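Local coordinates for protein putative alpha-L-fucosidase (Bacteroides thetaiotaomicron VPI-5482, PDB 3GZA) that probably hydrolyses alpha-L-fucosidic linkages, releasing L-fucose from glycans, at residues 29-34 and 282-287; 273-278 and 316-321; 79-84 and 127-132. One frame throughout, in Å; residues are numbered along the deposited sequence. Where two conformers were deposited one is given.

Contact 1: 29-34 and 282-287. With NA (sodium ion), chain G.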
ATOM      1  N   ASP A  29       0.170 -15.004   6.964  1.00 25.02           N
ATOM      2  CA  ASP A  29       0.131 -13.971   5.950  1.00 25.33           C
ATOM      3  C   ASP A  29      -1.075 -14.253   5.073  1.00 26.15           C
ATOM      4  O   ASP A  29      -1.771 -15.253   5.259  1.00 26.72           O
ATOM      5  CB  ASP A  29       1.480 -13.941   5.193  1.00 25.75           C
ATOM      6  CG  ASP A  29       1.760 -12.629   4.443  1.00 26.20           C
ATOM      7  OD1 ASP A  29       0.797 -11.837   4.150  1.00 25.02           O
ATOM      8  OD2 ASP A  29       2.964 -12.416   4.126  1.00 26.38           O
ATOM      9  N   LEU A  30      -1.326 -13.369   4.092  1.00 25.47           N
ATOM     10  CA  LEU A  30      -2.590 -13.440   3.332  1.00 25.67           C
ATOM     11  C   LEU A  30      -2.852 -14.743   2.599  1.00 24.02           C
ATOM     12  O   LEU A  30      -4.007 -15.182   2.476  1.00 24.33           O
ATOM     13  CB  LEU A  30      -2.630 -12.269   2.337  1.00 25.60           C
ATOM     14  CG  LEU A  30      -2.583 -10.864   2.943  1.00 25.53           C
ATOM     15  CD1 LEU A  30      -2.299  -9.826   1.826  1.00 26.78           C
ATOM     16  CD2 LEU A  30      -3.878 -10.524   3.737  1.00 27.27           C
ATOM     17  N   HIS A  31      -1.817 -15.362   2.072  1.00 24.81           N
ATOM     18  CA  HIS A  31      -1.937 -16.559   1.269  1.00 24.53           C
ATOM     19  C   HIS A  31      -2.358 -17.780   2.082  1.00 25.00           C
ATOM     20  O   HIS A  31      -2.709 -18.798   1.482  1.00 24.84           O
ATOM     21  CB  HIS A  31      -0.633 -16.857   0.507  1.00 24.61           C
ATOM     22  CG  HIS A  31       0.573 -16.921   1.373  1.00 25.02           C
ATOM     23  ND1 HIS A  31       0.867 -18.014   2.178  1.00 26.38           N
ATOM     24  CD2 HIS A  31       1.521 -15.991   1.640  1.00 25.54           C
ATOM     25  CE1 HIS A  31       1.979 -17.764   2.841  1.00 26.89           C
ATOM     26  NE2 HIS A  31       2.396 -16.546   2.538  1.00 26.49           N
ATOM     27  N   VAL A  32      -2.321 -17.723   3.418  1.00 25.95           N
ATOM     28  CA  VAL A  32      -2.884 -18.818   4.196  1.00 25.76           C
ATOM     29  C   VAL A  32      -4.372 -19.052   3.882  1.00 25.75           C
ATOM     30  O   VAL A  32      -4.904 -20.178   4.002  1.00 25.77           O
ATOM     31  CB  VAL A  32      -2.690 -18.559   5.695  1.00 26.02           C
ATOM     32  CG1 VAL A  32      -3.555 -19.469   6.562  1.00 25.26           C
ATOM     33  CG2 VAL A  32      -1.192 -18.642   6.068  1.00 27.16           C
ATOM     34  N   PHE A  33      -5.050 -18.007   3.364  1.00 25.25           N
ATOM     35  CA  PHE A  33      -6.486 -18.025   3.132  1.00 25.52           C
ATOM     36  C   PHE A  33      -6.880 -18.259   1.683  1.00 25.83           C
ATOM     37  O   PHE A  33      -8.117 -18.174   1.332  1.00 26.67           O
ATOM     38  CB  PHE A  33      -7.055 -16.671   3.595  1.00 26.16           C
ATOM     39  CG  PHE A  33      -6.813 -16.371   5.048  1.00 25.30           C
ATOM     40  CD1 PHE A  33      -5.577 -15.859   5.458  1.00 26.17           C
ATOM     41  CD2 PHE A  33      -7.838 -16.583   5.973  1.00 28.42           C
ATOM     42  CE1 PHE A  33      -5.367 -15.575   6.812  1.00 29.48           C
ATOM     43  CE2 PHE A  33      -7.662 -16.348   7.300  1.00 26.99           C
ATOM     44  CZ  PHE A  33      -6.434 -15.847   7.730  1.00 25.86           C
ATOM     45  N   ASP A  34      -5.892 -18.596   0.845  1.00 27.08           N
ATOM     46  CA  ASP A  34      -6.140 -18.725  -0.584  1.00 26.42           C
ATOM     47  C   ASP A  34      -6.582 -20.100  -1.094  1.00 25.86           C
ATOM     48  O   ASP A  34      -6.761 -20.296  -2.299  1.00 28.24           O
ATOM     49  CB  ASP A  34      -4.965 -18.221  -1.409  1.00 26.54           C
ATOM     50  CG  ASP A  34      -3.761 -19.112  -1.376  1.00 26.13           C
ATOM     51  OD1 ASP A  34      -3.850 -20.186  -0.763  1.00 27.02           O
ATOM     52  OD2 ASP A  34      -2.696 -18.728  -1.953  1.00 28.85           O
ATOM     53  N   GLU A 282       6.652 -27.387   5.887  1.00 24.44           N
ATOM     54  CA  GLU A 282       5.750 -26.263   5.748  1.00 25.10           C
ATOM     55  C   GLU A 282       5.739 -25.300   6.926  1.00 24.91           C
ATOM     56  O   GLU A 282       5.298 -25.664   7.996  1.00 26.09           O
ATOM     57  CB  GLU A 282       4.329 -26.772   5.527  1.00 25.99           C
ATOM     58  CG  GLU A 282       4.257 -27.814   4.432  1.00 25.73           C
ATOM     59  CD  GLU A 282       4.967 -27.450   3.121  1.00 26.54           C
ATOM     60  OE1 GLU A 282       4.656 -26.402   2.488  1.00 27.81           O
ATOM     61  OE2 GLU A 282       5.777 -28.275   2.637  1.00 25.58           O
ATOM     62  N   TRP A 283       6.195 -24.066   6.687  1.00 26.49           N
ATOM     63  CA  TRP A 283       6.192 -23.038   7.711  1.00 25.86           C
ATOM     64  C   TRP A 283       4.807 -22.392   7.828  1.00 24.86           C
ATOM     65  O   TRP A 283       4.492 -21.763   8.833  1.00 24.36           O
ATOM     66  CB  TRP A 283       7.242 -21.985   7.413  1.00 25.98           C
ATOM     67  CG  TRP A 283       8.639 -22.454   7.594  1.00 24.18           C
ATOM     68  CD1 TRP A 283       9.485 -22.830   6.619  1.00 26.70           C
ATOM     69  CD2 TRP A 283       9.354 -22.624   8.838  1.00 24.80           C
ATOM     70  NE1 TRP A 283      10.697 -23.203   7.158  1.00 25.47           N
ATOM     71  CE2 TRP A 283      10.631 -23.105   8.522  1.00 25.20           C
ATOM     72  CE3 TRP A 283       9.042 -22.370  10.173  1.00 26.24           C
ATOM     73  CZ2 TRP A 283      11.621 -23.342   9.489  1.00 25.61           C
ATOM     74  CZ3 TRP A 283       9.978 -22.672  11.129  1.00 26.03           C
ATOM     75  CH2 TRP A 283      11.272 -23.097  10.788  1.00 23.77           C
ATOM     76  N   PHE A 284       4.014 -22.488   6.783  1.00 25.28           N
ATOM     77  CA  PHE A 284       2.625 -21.965   6.750  1.00 25.66           C
ATOM     78  C   PHE A 284       1.554 -23.042   6.673  1.00 25.89           C
ATOM     79  O   PHE A 284       1.784 -24.160   6.179  1.00 25.17           O
ATOM     80  CB  PHE A 284       2.437 -21.067   5.497  1.00 24.94           C
ATOM     81  CG  PHE A 284       3.154 -19.743   5.543  1.00 26.32           C
ATOM     82  CD1 PHE A 284       2.561 -18.679   6.177  1.00 28.45           C
ATOM     83  CD2 PHE A 284       4.389 -19.558   4.930  1.00 27.60           C
ATOM     84  CE1 PHE A 284       3.174 -17.423   6.171  1.00 27.39           C
ATOM     85  CE2 PHE A 284       5.003 -18.350   4.958  1.00 27.86           C
ATOM     86  CZ  PHE A 284       4.411 -17.273   5.622  1.00 27.85           C
ATOM     87  N   TRP A 285       0.376 -22.688   7.160  1.00 25.48           N
ATOM     88  CA  TRP A 285      -0.791 -23.542   7.002  1.00 24.59           C
ATOM     89  C   TRP A 285      -1.159 -23.594   5.535  1.00 24.43           C
ATOM     90  O   TRP A 285      -1.278 -22.574   4.872  1.00 25.20           O
ATOM     91  CB  TRP A 285      -1.970 -23.028   7.817  1.00 24.72           C
ATOM     92  CG  TRP A 285      -3.070 -24.035   7.843  1.00 23.66           C
ATOM     93  CD1 TRP A 285      -3.267 -25.013   8.791  1.00 24.22           C
ATOM     94  CD2 TRP A 285      -4.089 -24.249   6.841  1.00 25.49           C
ATOM     95  NE1 TRP A 285      -4.337 -25.792   8.444  1.00 25.60           N
ATOM     96  CE2 TRP A 285      -4.864 -25.337   7.266  1.00 26.11           C
ATOM     97  CE3 TRP A 285      -4.429 -23.609   5.636  1.00 25.13           C
ATOM     98  CZ2 TRP A 285      -5.929 -25.823   6.522  1.00 25.68           C
ATOM     99  CZ3 TRP A 285      -5.492 -24.121   4.893  1.00 24.54           C
ATOM    100  CH2 TRP A 285      -6.237 -25.197   5.371  1.00 25.30           C
ATOM    101  N   GLU A 286      -1.414 -24.800   5.059  1.00 25.70           N
ATOM    102  CA  GLU A 286      -1.807 -25.109   3.699  1.00 24.70           C
ATOM    103  C   GLU A 286      -2.838 -26.229   3.795  1.00 25.52           C
ATOM    104  O   GLU A 286      -2.863 -26.979   4.771  1.00 25.82           O
ATOM    105  CB  GLU A 286      -0.609 -25.563   2.859  1.00 25.73           C
ATOM    106  CG  GLU A 286       0.448 -24.551   2.740  1.00 27.22           C
ATOM    107  CD  GLU A 286       1.711 -25.146   2.284  1.00 28.02           C
ATOM    108  OE1 GLU A 286       1.823 -25.448   1.100  1.00 26.84           O
ATOM    109  OE2 GLU A 286       2.627 -25.283   3.121  1.00 28.74           O
ATOM    110  N   PRO A 287      -3.705 -26.359   2.799  1.00 25.74           N
ATOM    111  CA  PRO A 287      -4.683 -27.444   2.883  1.00 26.33           C
ATOM    112  C   PRO A 287      -4.073 -28.837   2.846  1.00 26.22           C
ATOM    113  O   PRO A 287      -3.022 -29.045   2.205  1.00 25.83           O
ATOM    114  CB  PRO A 287      -5.544 -27.250   1.623  1.00 26.68           C
ATOM    115  CG  PRO A 287      -5.290 -25.785   1.219  1.00 28.11           C
ATOM    116  CD  PRO A 287      -3.911 -25.451   1.660  1.00 26.15           C
TER
HETATM  117 NA    NA G 471      -2.116 -20.980   0.740  1.00 12.96          NA
HETATM  118  O   HOH W   1      -0.226 -20.741   2.297  1.00 14.31           O
HETATM  119  O   HOH W   2      -3.097 -22.002   2.677  1.00 15.75           O
HETATM  120  O   HOH W   3      -0.699 -20.149  -1.232  1.00 15.53           O
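His-31 drives the edge of its imidazole into one face of the Phe-284 ring: CE1 stands 3.3 Å above the ring plane, over its centre. The two planes meet at 73°, a T-shaped (edge-to-face) pair. Val-32 adds an apolar contact to the same ring, its CG2 lying 3.8 Å from CD1 of Phe-284, while its CG1 packs more loosely on CB of Trp-285. No direct hydrogen bond joins the segments; the polar link runs through water. One water donates to both Val-32 O and Trp-285 O, at 2.9 Å each, and a second lies in the plane of the His-31 ring, hydrogen-bonded to ND1, with a weak bond to Trp-285 O.

Both waters are ligands of a sodium ion, which also binds His-31 O at 2.4 Å, Asp-34 OD1 at the same distance, a third water and Ile-36 O. The Asp-34 carboxylate is shared, OD1 binding sodium while OD2 accepts a hydrogen bond from the third water. Further out, Tyr-38 stacks on His-31, and His-27 meets Phe-284 edge-to-face. A short 3-10 segment around His-31 presents that residue's carbonyl to the cation, giving a sodium site built by the loop after barrel strand 22-26 and tied through two of its waters to the loop after strand 264-273.

Contact 2: 273-278 and 316-321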
ATOM      1  N   PRO A 273       9.933 -26.574  10.863  1.00 25.17           N
ATOM      2  CA  PRO A 273       8.472 -26.563  10.905  1.00 24.53           C
ATOM      3  C   PRO A 273       8.009 -27.814  11.662  1.00 25.57           C
ATOM      4  O   PRO A 273       8.694 -28.839  11.631  1.00 24.55           O
ATOM      5  CB  PRO A 273       8.062 -26.733   9.445  1.00 26.49           C
ATOM      6  CG  PRO A 273       9.206 -27.000   8.695  1.00 28.51           C
ATOM      7  CD  PRO A 273      10.454 -26.774   9.494  1.00 25.56           C
ATOM      8  N   LEU A 274       6.878 -27.715  12.365  1.00 24.49           N
ATOM      9  CA  LEU A 274       6.250 -28.916  12.915  1.00 24.13           C
ATOM     10  C   LEU A 274       5.744 -29.822  11.781  1.00 23.40           C
ATOM     11  O   LEU A 274       5.824 -31.045  11.873  1.00 23.39           O
ATOM     12  CB  LEU A 274       5.103 -28.517  13.831  1.00 24.59           C
ATOM     13  CG  LEU A 274       4.278 -29.652  14.405  1.00 24.31           C
ATOM     14  CD1 LEU A 274       5.144 -30.649  15.251  1.00 25.97           C
ATOM     15  CD2 LEU A 274       3.074 -29.098  15.231  1.00 25.11           C
ATOM     16  N   ARG A 275       5.239 -29.203  10.714  1.00 24.16           N
ATOM     17  CA  ARG A 275       4.692 -29.894   9.578  1.00 24.14           C
ATOM     18  C   ARG A 275       5.799 -30.219   8.575  1.00 24.92           C
ATOM     19  O   ARG A 275       5.898 -29.646   7.457  1.00 25.45           O
ATOM     20  CB  ARG A 275       3.598 -29.074   8.953  1.00 23.31           C
ATOM     21  CG  ARG A 275       2.356 -29.033   9.841  1.00 22.91           C
ATOM     22  CD  ARG A 275       1.251 -28.126   9.313  1.00 25.17           C
ATOM     23  NE  ARG A 275       0.011 -28.398  10.053  1.00 24.51           N
ATOM     24  CZ  ARG A 275      -1.223 -28.355   9.549  1.00 24.89           C
ATOM     25  NH1 ARG A 275      -1.451 -27.951   8.307  1.00 25.20           N
ATOM     26  NH2 ARG A 275      -2.255 -28.717  10.307  1.00 25.74           N
ATOM     27  N   GLY A 276       6.633 -31.172   8.987  1.00 24.24           N
ATOM     28  CA  GLY A 276       7.803 -31.566   8.206  1.00 25.06           C
ATOM     29  C   GLY A 276       7.889 -33.031   7.841  1.00 24.53           C
ATOM     30  O   GLY A 276       8.922 -33.479   7.369  1.00 24.15           O
ATOM     31  N   ALA A 277       6.826 -33.810   8.034  1.00 22.65           N
ATOM     32  CA  ALA A 277       6.806 -35.204   7.714  1.00 23.00           C
ATOM     33  C   ALA A 277       6.290 -35.479   6.299  1.00 22.26           C
ATOM     34  O   ALA A 277       5.753 -34.601   5.647  1.00 22.47           O
ATOM     35  CB  ALA A 277       5.897 -35.983   8.753  1.00 22.58           C
ATOM     36  N   ASN A 278       6.541 -36.697   5.857  1.00 22.46           N
ATOM     37  CA  ASN A 278       6.024 -37.260   4.627  1.00 22.39           C
ATOM     38  C   ASN A 278       6.429 -36.469   3.400  1.00 23.21           C
ATOM     39  O   ASN A 278       5.708 -36.430   2.414  1.00 23.78           O
ATOM     40  CB  ASN A 278       4.494 -37.343   4.734  1.00 22.86           C
ATOM     41  CG  ASN A 278       4.045 -38.170   5.951  1.00 24.79           C
ATOM     42  OD1 ASN A 278       4.627 -39.200   6.250  1.00 23.96           O
ATOM     43  ND2 ASN A 278       3.001 -37.709   6.650  1.00 23.24           N
ATOM     44  N   GLY A 316       8.226 -24.243  14.146  1.00 25.28           N
ATOM     45  CA  GLY A 316       7.328 -23.472  13.275  1.00 24.37           C
ATOM     46  C   GLY A 316       5.923 -24.000  13.304  1.00 22.98           C
ATOM     47  O   GLY A 316       5.611 -25.144  12.835  1.00 25.24           O
ATOM     48  N   LEU A 317       5.064 -23.169  13.865  1.00 23.61           N
ATOM     49  CA  LEU A 317       3.660 -23.516  14.022  1.00 23.04           C
ATOM     50  C   LEU A 317       2.802 -22.713  13.046  1.00 25.06           C
ATOM     51  O   LEU A 317       3.126 -21.594  12.661  1.00 26.17           O
ATOM     52  CB  LEU A 317       3.236 -23.273  15.465  1.00 23.93           C
ATOM     53  CG  LEU A 317       4.082 -23.988  16.522  1.00 26.15           C
ATOM     54  CD1 LEU A 317       3.482 -23.791  17.926  1.00 26.93           C
ATOM     55  CD2 LEU A 317       4.355 -25.498  16.167  1.00 25.21           C
ATOM     56  N   THR A 318       1.643 -23.281  12.725  1.00 24.95           N
ATOM     57  CA  THR A 318       0.827 -22.776  11.583  1.00 24.66           C
ATOM     58  C   THR A 318      -0.644 -22.551  11.906  1.00 24.39           C
ATOM     59  O   THR A 318      -1.486 -23.491  11.739  1.00 25.99           O
ATOM     60  CB  THR A 318       0.929 -23.744  10.404  1.00 25.00           C
ATOM     61  OG1 THR A 318       0.414 -25.039  10.734  1.00 25.17           O
ATOM     62  CG2 THR A 318       2.369 -23.923   9.967  1.00 27.01           C
ATOM     63  N   PRO A 319      -0.987 -21.319  12.303  1.00 25.05           N
ATOM     64  CA  PRO A 319      -2.444 -21.062  12.508  1.00 24.75           C
ATOM     65  C   PRO A 319      -3.156 -21.194  11.167  1.00 26.45           C
ATOM     66  O   PRO A 319      -2.628 -20.867  10.118  1.00 25.25           O
ATOM     67  CB  PRO A 319      -2.474 -19.647  13.030  1.00 26.22           C
ATOM     68  CG  PRO A 319      -1.076 -19.409  13.573  1.00 26.77           C
ATOM     69  CD  PRO A 319      -0.180 -20.166  12.699  1.00 26.96           C
ATOM     70  N   ASP A 320      -4.370 -21.685  11.251  1.00 25.07           N
ATOM     71  CA  ASP A 320      -5.191 -22.014  10.076  1.00 26.16           C
ATOM     72  C   ASP A 320      -6.105 -20.864   9.660  1.00 25.05           C
ATOM     73  O   ASP A 320      -6.093 -19.794  10.264  1.00 24.90           O
ATOM     74  CB  ASP A 320      -5.910 -23.353  10.328  1.00 26.22           C
ATOM     75  CG  ASP A 320      -7.084 -23.286  11.326  1.00 25.87           C
ATOM     76  OD1 ASP A 320      -7.588 -22.178  11.639  1.00 25.59           O
ATOM     77  OD2 ASP A 320      -7.439 -24.355  11.862  1.00 27.48           O
ATOM     78  N   PRO A 321      -6.875 -21.034   8.586  1.00 24.30           N
ATOM     79  CA  PRO A 321      -7.710 -19.892   8.130  1.00 25.27           C
ATOM     80  C   PRO A 321      -8.867 -19.513   9.051  1.00 26.40           C
ATOM     81  O   PRO A 321      -9.502 -18.486   8.829  1.00 27.28           O
ATOM     82  CB  PRO A 321      -8.243 -20.363   6.782  1.00 26.12           C
ATOM     83  CG  PRO A 321      -7.278 -21.396   6.337  1.00 25.67           C
ATOM     84  CD  PRO A 321      -6.889 -22.110   7.598  1.00 25.04           C
TER
HETATM   85  O   HOH W   4       4.700 -26.353  10.539  1.00 12.91           O
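A parallel beta bridge between Pro-273 and Gly-316, continued by side-chain contacts in the loops beyond, joins two neighbouring strands of the TIM-barrel-type domain, 264-273 and 312-317, where both come to an end. The CA atoms of the bridged pair are 4.1 Å apart. Across the two segments the hydrogen bond is Leu-274 N to Gly-316 O, 2.9 Å long and nearly straight, at 178° about the hydrogen; a further backbone bond links Gly-316 with Thr-272. Gly-316 O also accepts a hydrogen bond from a water, 2.8 Å away, and that water in turn accepts one from Arg-275 N, so a single carbonyl serves two successive amides, one directly and one through water. A side chain at Gly-316 would be tight against CA of Pro-273.

Beyond the bridge the side chains take over. Both CB and CD2 of Leu-274 lie 3.9 Å from CD2 of Leu-317; the two leucines share Leu-333 of helix 327-344 as a neighbour. Arg-275, the centre of an inverse gamma turn, runs extended from CG to NE and passes Thr-318, whose OG1 lies over one face of the guanidinium. The 3.5 Å from Arg-275 NE to this OG1 is not a hydrogen bond, because the angle is poor.

The strongest polar partner of the arginine is Asp-329, which forms a salt bridge with NH2. With its guanidinium near the start of helix 327-344, Arg-275 is a buried cation whose charge is likely to be offset chiefly by that carboxylate, while Thr-318 contributes a polar oxygen over the group rather than a bond to it.

Contact 3: 79-84 and 127-132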
ATOM      1  N   THR A  79       5.112 -13.530  12.834  1.00 25.67           N
ATOM      2  CA  THR A  79       5.460 -12.797  11.635  1.00 25.90           C
ATOM      3  C   THR A  79       4.544 -11.585  11.481  1.00 27.03           C
ATOM      4  O   THR A  79       3.392 -11.706  11.025  1.00 27.64           O
ATOM      5  CB  THR A  79       5.360 -13.664  10.377  1.00 26.59           C
ATOM      6  OG1 THR A  79       4.022 -14.144  10.260  1.00 26.41           O
ATOM      7  CG2 THR A  79       6.312 -14.860  10.417  1.00 26.80           C
ATOM      8  N   ALA A  80       5.020 -10.412  11.863  1.00 25.81           N
ATOM      9  CA  ALA A  80       4.290  -9.185  11.646  1.00 26.20           C
ATOM     10  C   ALA A  80       4.148  -8.872  10.171  1.00 26.29           C
ATOM     11  O   ALA A  80       3.118  -8.349   9.744  1.00 26.01           O
ATOM     12  CB  ALA A  80       4.965  -8.028  12.369  1.00 26.15           C
ATOM     13  N   THR A  81       5.216  -9.112   9.433  1.00 25.88           N
ATOM     14  CA  THR A  81       5.212  -9.139   7.951  1.00 26.69           C
ATOM     15  C   THR A  81       6.066 -10.346   7.524  1.00 26.53           C
ATOM     16  O   THR A  81       6.826 -10.920   8.334  1.00 26.10           O
ATOM     17  CB  THR A  81       5.851  -7.956   7.258  1.00 26.71           C
ATOM     18  OG1 THR A  81       7.268  -7.882   7.607  1.00 26.91           O
ATOM     19  CG2 THR A  81       5.145  -6.628   7.631  1.00 26.26           C
ATOM     20  N   HIS A  82       5.923 -10.725   6.255  1.00 25.24           N
ATOM     21  CA  HIS A  82       6.654 -11.828   5.702  1.00 24.96           C
ATOM     22  C   HIS A  82       7.070 -11.451   4.287  1.00 25.07           C
ATOM     23  O   HIS A  82       8.063 -10.737   4.131  1.00 27.36           O
ATOM     24  CB  HIS A  82       5.939 -13.167   5.889  1.00 25.61           C
ATOM     25  CG  HIS A  82       6.764 -14.333   5.489  1.00 26.07           C
ATOM     26  ND1 HIS A  82       6.590 -14.975   4.296  1.00 26.97           N
ATOM     27  CD2 HIS A  82       7.793 -14.956   6.111  1.00 25.17           C
ATOM     28  CE1 HIS A  82       7.469 -15.957   4.191  1.00 27.42           C
ATOM     29  NE2 HIS A  82       8.237 -15.956   5.274  1.00 26.13           N
ATOM     30  N   GLU A  83       6.344 -11.895   3.247  1.00 24.87           N
ATOM     31  CA  GLU A  83       6.698 -11.619   1.876  1.00 24.72           C
ATOM     32  C   GLU A  83       5.687 -10.807   1.083  1.00 24.15           C
ATOM     33  O   GLU A  83       6.057 -10.200   0.099  1.00 24.12           O
ATOM     34  CB  GLU A  83       6.903 -12.936   1.114  1.00 25.34           C
ATOM     35  CG  GLU A  83       8.132 -13.747   1.580  1.00 25.54           C
ATOM     36  CD  GLU A  83       8.106 -15.195   1.122  1.00 27.38           C
ATOM     37  OE1 GLU A  83       7.013 -15.719   0.755  1.00 26.22           O
ATOM     38  OE2 GLU A  83       9.154 -15.840   1.213  1.00 24.96           O
ATOM     39  N   THR A  84       4.422 -10.769   1.486  1.00 24.71           N
ATOM     40  CA  THR A  84       3.420 -10.062   0.667  1.00 24.45           C
ATOM     41  C   THR A  84       3.495  -8.558   0.850  1.00 25.34           C
ATOM     42  O   THR A  84       2.986  -7.817   0.030  1.00 25.13           O
ATOM     43  CB  THR A  84       1.983 -10.490   0.972  1.00 24.32           C
ATOM     44  OG1 THR A  84       1.599 -10.023   2.279  1.00 25.22           O
ATOM     45  CG2 THR A  84       1.795 -12.028   0.838  1.00 26.27           C
ATOM     46  N   ILE A 127       8.959 -10.667  17.851  1.00 25.70           N
ATOM     47  CA  ILE A 127       8.328 -10.259  16.590  1.00 26.16           C
ATOM     48  C   ILE A 127       9.272 -10.531  15.429  1.00 26.04           C
ATOM     49  O   ILE A 127      10.469 -10.207  15.495  1.00 25.68           O
ATOM     50  CB  ILE A 127       7.903  -8.798  16.620  1.00 25.91           C
ATOM     51  CG1 ILE A 127       6.818  -8.526  17.699  1.00 26.64           C
ATOM     52  CG2 ILE A 127       7.303  -8.444  15.252  1.00 27.68           C
ATOM     53  CD1 ILE A 127       6.422  -7.061  17.914  1.00 26.48           C
ATOM     54  N   TYR A 128       8.748 -11.153  14.392  1.00 25.46           N
ATOM     55  CA  TYR A 128       9.474 -11.406  13.153  1.00 25.49           C
ATOM     56  C   TYR A 128       8.999 -10.384  12.127  1.00 25.92           C
ATOM     57  O   TYR A 128       7.779 -10.121  11.986  1.00 25.96           O
ATOM     58  CB  TYR A 128       9.179 -12.835  12.711  1.00 26.27           C
ATOM     59  CG  TYR A 128       9.630 -13.373  11.375  1.00 27.59           C
ATOM     60  CD1 TYR A 128       9.177 -12.850  10.168  1.00 25.95           C
ATOM     61  CD2 TYR A 128      10.500 -14.454  11.324  1.00 28.51           C
ATOM     62  CE1 TYR A 128       9.579 -13.379   8.966  1.00 27.17           C
ATOM     63  CE2 TYR A 128      10.883 -14.996  10.126  1.00 26.92           C
ATOM     64  CZ  TYR A 128      10.425 -14.441   8.939  1.00 25.55           C
ATOM     65  OH  TYR A 128      10.796 -15.022   7.738  1.00 25.83           O
ATOM     66  N   ILE A 129       9.943  -9.846  11.389  1.00 25.24           N
ATOM     67  CA  ILE A 129       9.641  -8.806  10.402  1.00 25.15           C
ATOM     68  C   ILE A 129      10.351  -9.195   9.114  1.00 26.23           C
ATOM     69  O   ILE A 129      11.574  -9.321   9.088  1.00 26.70           O
ATOM     70  CB  ILE A 129      10.176  -7.426  10.894  1.00 25.83           C
ATOM     71  CG1 ILE A 129       9.638  -7.110  12.289  1.00 27.09           C
ATOM     72  CG2 ILE A 129       9.747  -6.319   9.877  1.00 27.89           C
ATOM     73  CD1 ILE A 129      10.251  -5.837  12.917  1.00 28.69           C
ATOM     74  N   GLY A 130       9.588  -9.330   8.036  1.00 25.48           N
ATOM     75  CA  GLY A 130      10.147  -9.635   6.725  1.00 25.71           C
ATOM     76  C   GLY A 130      10.256  -8.349   5.923  1.00 26.02           C
ATOM     77  O   GLY A 130       9.243  -7.698   5.600  1.00 26.51           O
ATOM     78  N   ILE A 131      11.474  -7.901   5.660  1.00 24.65           N
ATOM     79  CA  ILE A 131      11.760  -6.715   4.842  0.50 25.20           C
ATOM     80  C   ILE A 131      12.503  -7.060   3.548  1.00 24.81           C
ATOM     81  O   ILE A 131      12.726  -6.204   2.701  1.00 25.01           O
ATOM     82  CB  ILE A 131      12.620  -5.660   5.619  0.50 25.84           C
ATOM     83  CG1 ILE A 131      14.033  -6.153   5.946  0.50 27.70           C
ATOM     84  CG2 ILE A 131      11.925  -5.238   6.892  0.50 26.69           C
ATOM     85  CD1 ILE A 131      14.868  -5.067   6.486  0.50 28.68           C
ATOM     86  N   ARG A 132      12.886  -8.336   3.386  1.00 25.14           N
ATOM     87  CA  ARG A 132      13.677  -8.763   2.251  1.00 24.83           C
ATOM     88  C   ARG A 132      12.865  -8.905   0.960  1.00 23.87           C
ATOM     89  O   ARG A 132      13.387  -8.648  -0.141  1.00 23.75           O
ATOM     90  CB  ARG A 132      14.335 -10.111   2.619  1.00 25.40           C
ATOM     91  CG  ARG A 132      15.254 -10.665   1.582  1.00 25.07           C
ATOM     92  CD  ARG A 132      16.043 -11.863   2.077  1.00 26.43           C
ATOM     93  NE  ARG A 132      17.077 -12.233   1.099  1.00 26.73           N
ATOM     94  CZ  ARG A 132      17.611 -13.453   0.986  1.00 30.61           C
ATOM     95  NH1 ARG A 132      17.243 -14.425   1.800  1.00 30.78           N
ATOM     96  NH2 ARG A 132      18.540 -13.708   0.087  1.00 29.57           N
TER
HETATM   97  O   HOH W   5      10.876 -10.657   3.724  1.00 12.45           O
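Ile-127 sets CG2 against Ala-80 CB, 3.7 Å away, where adjacent parallel strands 124-129 and 75-79 of the TIM-barrel-type domain run out into loops. Tyr-128 follows, bridged to Thr-79, and its O accepts a 2.8 Å hydrogen bond from Ala-80 N. Its ring has CG anti to the backbone N (chi1 172°) and lies beside Thr-79, whose CG2 stands 3.5 Å above one face, toward the rim, in a CH-pi contact. Thr-81 O meets the ring edge in plane, and the His-82 imidazole comes rim to rim, CD2 3.4 Å from Tyr-128 OH with the planes at 25°. An alanine in place of Tyr-128 would probably leave Thr-79 CG2 without the ring face it packs on and open a gap beside His-82. Ile-129 turns away from the first segment to helix 148-171, though its CG2 still touches Thr-81 OG1. At Gly-130 the backbone comes so close that a CB would clash with His-82 O. Gly-130 N donates to two oxygens of one residue. The bond to Thr-81 O is weak, at 3.2 Å. The other, from Gly-130 N to the side-chain oxygen Thr-81 OG1, is shorter at 2.8 Å.

In the fold
All three contacts lie in the TIM-barrel-type domain and gather where barrel strands give way to loops. Along the chain, contact 3 is nested inside the loop that contact 1 closes, contact 2 comes after contact 3, and the segments of contacts 1 and 2 alternate. Contacts 2 and 3 join different strand pairs of the same sheet; their centres are 18 Å apart and they do not touch. Contact 1 reaches both: its centre is about 10 Å from that of contact 2, with a probable hydrogen bond from Glu-282 N to Arg-275 O, and about 14 Å from that of contact 3, through Asp-29 to Thr-84 and Phe-284 to His-82. The sodium-binding loop and its partner 282-287 thus link two separate parts of the barrel rim.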